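Hydrolase, NUDIX family (Clostridium perfringens ATCC 13124, PDB 3F6A) probably hydrolyses nucleoside diphosphate-linked or related pyrophosphate compounds, as other members of the NUDIX family do, though its own substrate is not established. Local coordinates at residues Lys52-Leu57 with Thr112-Glu118. Sequence-based numbering, arbitrary orientation.
Sequences KEEAGL and TSPEIGE
Ala55 and Glu53, in the last turn of the Nudix-box helix 43-55, offer their backbone carbonyls to the loop 112-118 that leads to strand 122-125 of the NUDIX fold. Two nearly straight hydrogen bonds define the join. Glu115 N reaches Glu53 O at 2.8 Å, with an N-H...O angle of 166°, and Ser113 N meets Ala55 O at 2.9 Å. Between them the ring of Pro114 sits against the helix end, its CG 3.2 Å from Glu54 O. An apolar patch adjoins this: Thr112 CG2 lies 4.1 Å from Ala55 CB and also touches the methyls of Leu57, with Leu122 and Leu20 continuing this layer into the sheet. Gly56 leaves the helix with positive phi, and its CA passes 3.5 Å from Ser113 O in a CA-H...O contact. Also on the inner side, the buried Glu54 packs on Leu33 and His22, and its OE1 accepts the N-H of Gly34; Glu54 OE2 and Glu118 OE2 lie 3.8 Å apart as like charges.

The solvent side belongs to Glu115, with the partly exposed Glu53 and Glu118. The carboxylate end of Glu115, extended beyond CG, crosses Glu53, CD lying 3.6 Å from Glu53 CA, with the two carboxylate planes 80° apart; Arg49 pairs with Glu53 OE1. Glu118 instead bends at CG (chi2 -76°), which folds its carboxylate back over the helix and sets Glu118 OE1 3.6 Å from Glu53 CB.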
ATOM      1  N   LYS A  52      -4.636 -14.535  13.640  1.00 20.43           N
ATOM      2  CA  LYS A  52      -4.670 -15.252  14.915  1.00 20.04           C
ATOM      3  C   LYS A  52      -6.070 -15.214  15.529  1.00 19.43           C
ATOM      4  O   LYS A  52      -6.567 -16.219  16.031  1.00 20.97           O
ATOM      5  CB  LYS A  52      -3.666 -14.625  15.892  1.00 23.79           C
ATOM      6  CG  LYS A  52      -3.306 -15.505  17.088  1.00 27.69           C
ATOM      7  CD  LYS A  52      -2.550 -16.756  16.640  1.00 29.55           C
ATOM      8  CE  LYS A  52      -1.973 -17.521  17.818  1.00 33.44           C
ATOM      9  NZ  LYS A  52      -1.221 -18.732  17.385  1.00 33.43           N
ATOM     10  N   GLU A  53      -6.707 -14.052  15.484  1.00 19.02           N
ATOM     11  CA  GLU A  53      -8.037 -13.905  16.058  1.00 19.82           C
ATOM     12  C   GLU A  53      -9.143 -14.602  15.262  1.00 19.94           C
ATOM     13  O   GLU A  53     -10.036 -15.224  15.846  1.00 20.87           O
ATOM     14  CB  GLU A  53      -8.378 -12.417  16.225  1.00 17.21           C
ATOM     15  CG  GLU A  53      -7.389 -11.657  17.116  1.00 18.32           C
ATOM     16  CD  GLU A  53      -7.729 -10.178  17.274  1.00 22.06           C
ATOM     17  OE1 GLU A  53      -8.067  -9.522  16.264  1.00 18.72           O
ATOM     18  OE2 GLU A  53      -7.648  -9.664  18.416  1.00 20.88           O
ATOM     19  N   GLU A  54      -9.075 -14.532  13.937  1.00 17.98           N
ATOM     20  CA  GLU A  54     -10.119 -15.131  13.116  1.00 19.54           C
ATOM     21  C   GLU A  54      -9.926 -16.600  12.748  1.00 19.29           C
ATOM     22  O   GLU A  54     -10.887 -17.266  12.357  1.00 18.61           O
ATOM     23  CB  GLU A  54     -10.328 -14.289  11.852  1.00 20.66           C
ATOM     24  CG  GLU A  54     -10.531 -12.811  12.179  1.00 21.71           C
ATOM     25  CD  GLU A  54     -10.992 -11.974  10.992  1.00 22.78           C
ATOM     26  OE1 GLU A  54     -10.575 -12.255   9.849  1.00 22.59           O
ATOM     27  OE2 GLU A  54     -11.765 -11.018  11.212  1.00 19.82           O
ATOM     28  N   ALA A  55      -8.706 -17.112  12.883  1.00 18.93           N
ATOM     29  CA  ALA A  55      -8.458 -18.507  12.542  1.00 19.43           C
ATOM     30  C   ALA A  55      -7.456 -19.203  13.457  1.00 18.89           C
ATOM     31  O   ALA A  55      -7.139 -20.368  13.242  1.00 18.91           O
ATOM     32  CB  ALA A  55      -7.991 -18.609  11.097  1.00 17.03           C
ATOM     33  N   GLY A  56      -6.962 -18.495  14.472  1.00 20.52           N
ATOM     34  CA  GLY A  56      -5.995 -19.086  15.386  1.00 19.32           C
ATOM     35  C   GLY A  56      -4.753 -19.551  14.651  1.00 21.56           C
ATOM     36  O   GLY A  56      -4.138 -20.566  15.006  1.00 21.56           O
ATOM     37  N   LEU A  57      -4.370 -18.797  13.624  1.00 20.68           N
ATOM     38  CA  LEU A  57      -3.207 -19.151  12.816  1.00 20.18           C
ATOM     39  C   LEU A  57      -2.004 -18.234  12.946  1.00 21.27           C
ATOM     40  O   LEU A  57      -2.135 -17.027  13.157  1.00 19.22           O
ATOM     41  CB  LEU A  57      -3.584 -19.190  11.331  1.00 18.90           C
ATOM     42  CG  LEU A  57      -4.645 -20.166  10.827  1.00 20.21           C
ATOM     43  CD1 LEU A  57      -4.912 -19.900   9.351  1.00 18.10           C
ATOM     44  CD2 LEU A  57      -4.177 -21.599  11.043  1.00 21.22           C
ATOM     45  N   THR A 112      -7.886 -24.858  12.003  1.00 21.62           N
ATOM     46  CA  THR A 112      -8.165 -23.489  12.414  1.00 20.35           C
ATOM     47  C   THR A 112      -8.980 -23.451  13.689  1.00 19.67           C
ATOM     48  O   THR A 112      -9.742 -24.368  13.975  1.00 18.88           O
ATOM     49  CB  THR A 112      -8.923 -22.737  11.313  1.00 18.16           C
ATOM     50  OG1 THR A 112     -10.075 -23.494  10.928  1.00 19.06           O
ATOM     51  CG2 THR A 112      -8.032 -22.553  10.101  1.00 15.34           C
ATOM     52  N   SER A 113      -8.816 -22.379  14.453  1.00 21.05           N
ATOM     53  CA  SER A 113      -9.534 -22.222  15.713  1.00 20.62           C
ATOM     54  C   SER A 113      -9.855 -20.746  15.950  1.00 18.73           C
ATOM     55  O   SER A 113      -9.120 -20.052  16.641  1.00 16.84           O
ATOM     56  CB  SER A 113      -8.665 -22.757  16.856  1.00 21.80           C
ATOM     57  OG  SER A 113      -9.308 -22.602  18.104  1.00 28.28           O
ATOM     58  N   PRO A 114     -10.965 -20.248  15.383  1.00 18.67           N
ATOM     59  CA  PRO A 114     -11.321 -18.837  15.571  1.00 17.26           C
ATOM     60  C   PRO A 114     -11.569 -18.470  17.025  1.00 16.73           C
ATOM     61  O   PRO A 114     -12.068 -19.280  17.803  1.00 15.39           O
ATOM     62  CB  PRO A 114     -12.592 -18.683  14.739  1.00 17.83           C
ATOM     63  CG  PRO A 114     -12.441 -19.743  13.678  1.00 18.48           C
ATOM     64  CD  PRO A 114     -11.916 -20.912  14.475  1.00 18.68           C
ATOM     65  N   GLU A 115     -11.229 -17.240  17.385  1.00 16.36           N
ATOM     66  CA  GLU A 115     -11.457 -16.776  18.737  1.00 16.74           C
ATOM     67  C   GLU A 115     -12.923 -16.364  18.881  1.00 16.59           C
ATOM     68  O   GLU A 115     -13.651 -16.229  17.889  1.00 15.29           O
ATOM     69  CB  GLU A 115     -10.510 -15.622  19.067  1.00 18.11           C
ATOM     70  CG  GLU A 115      -9.059 -16.087  19.178  1.00 19.77           C
ATOM     71  CD  GLU A 115      -8.091 -14.959  19.462  1.00 19.63           C
ATOM     72  OE1 GLU A 115      -8.538 -13.853  19.839  1.00 19.07           O
ATOM     73  OE2 GLU A 115      -6.875 -15.186  19.316  1.00 19.48           O
ATOM     74  N   ILE A 116     -13.344 -16.182  20.126  1.00 15.21           N
ATOM     75  CA  ILE A 116     -14.714 -15.832  20.463  1.00 15.06           C
ATOM     76  C   ILE A 116     -15.381 -14.766  19.598  1.00 15.73           C
ATOM     77  O   ILE A 116     -14.812 -13.708  19.330  1.00 15.34           O
ATOM     78  CB  ILE A 116     -14.808 -15.384  21.941  1.00 16.49           C
ATOM     79  CG1 ILE A 116     -16.275 -15.313  22.375  1.00 14.09           C
ATOM     80  CG2 ILE A 116     -14.143 -14.023  22.120  1.00 16.55           C
ATOM     81  CD1 ILE A 116     -16.457 -14.945  23.833  1.00 18.01           C
ATOM     82  N   GLY A 117     -16.597 -15.061  19.161  1.00 15.81           N
ATOM     83  CA  GLY A 117     -17.354 -14.107  18.369  1.00 18.30           C
ATOM     84  C   GLY A 117     -16.948 -13.910  16.923  1.00 19.04           C
ATOM     85  O   GLY A 117     -17.554 -13.107  16.216  1.00 19.73           O
ATOM     86  N   GLU A 118     -15.924 -14.622  16.474  1.00 18.43           N
ATOM     87  CA  GLU A 118     -15.473 -14.497  15.090  1.00 18.07           C
ATOM     88  C   GLU A 118     -16.258 -15.497  14.252  1.00 18.41           C
ATOM     89  O   GLU A 118     -16.877 -16.414  14.801  1.00 17.08           O
ATOM     90  CB  GLU A 118     -13.985 -14.826  14.976  1.00 17.15           C
ATOM     91  CG  GLU A 118     -13.061 -13.976  15.830  1.00 16.98           C
ATOM     92  CD  GLU A 118     -12.841 -12.583  15.270  1.00 18.32           C
ATOM     93  OE1 GLU A 118     -11.946 -11.890  15.784  1.00 18.16           O
ATOM     94  OE2 GLU A 118     -13.548 -12.187  14.319  1.00 17.97           O
TER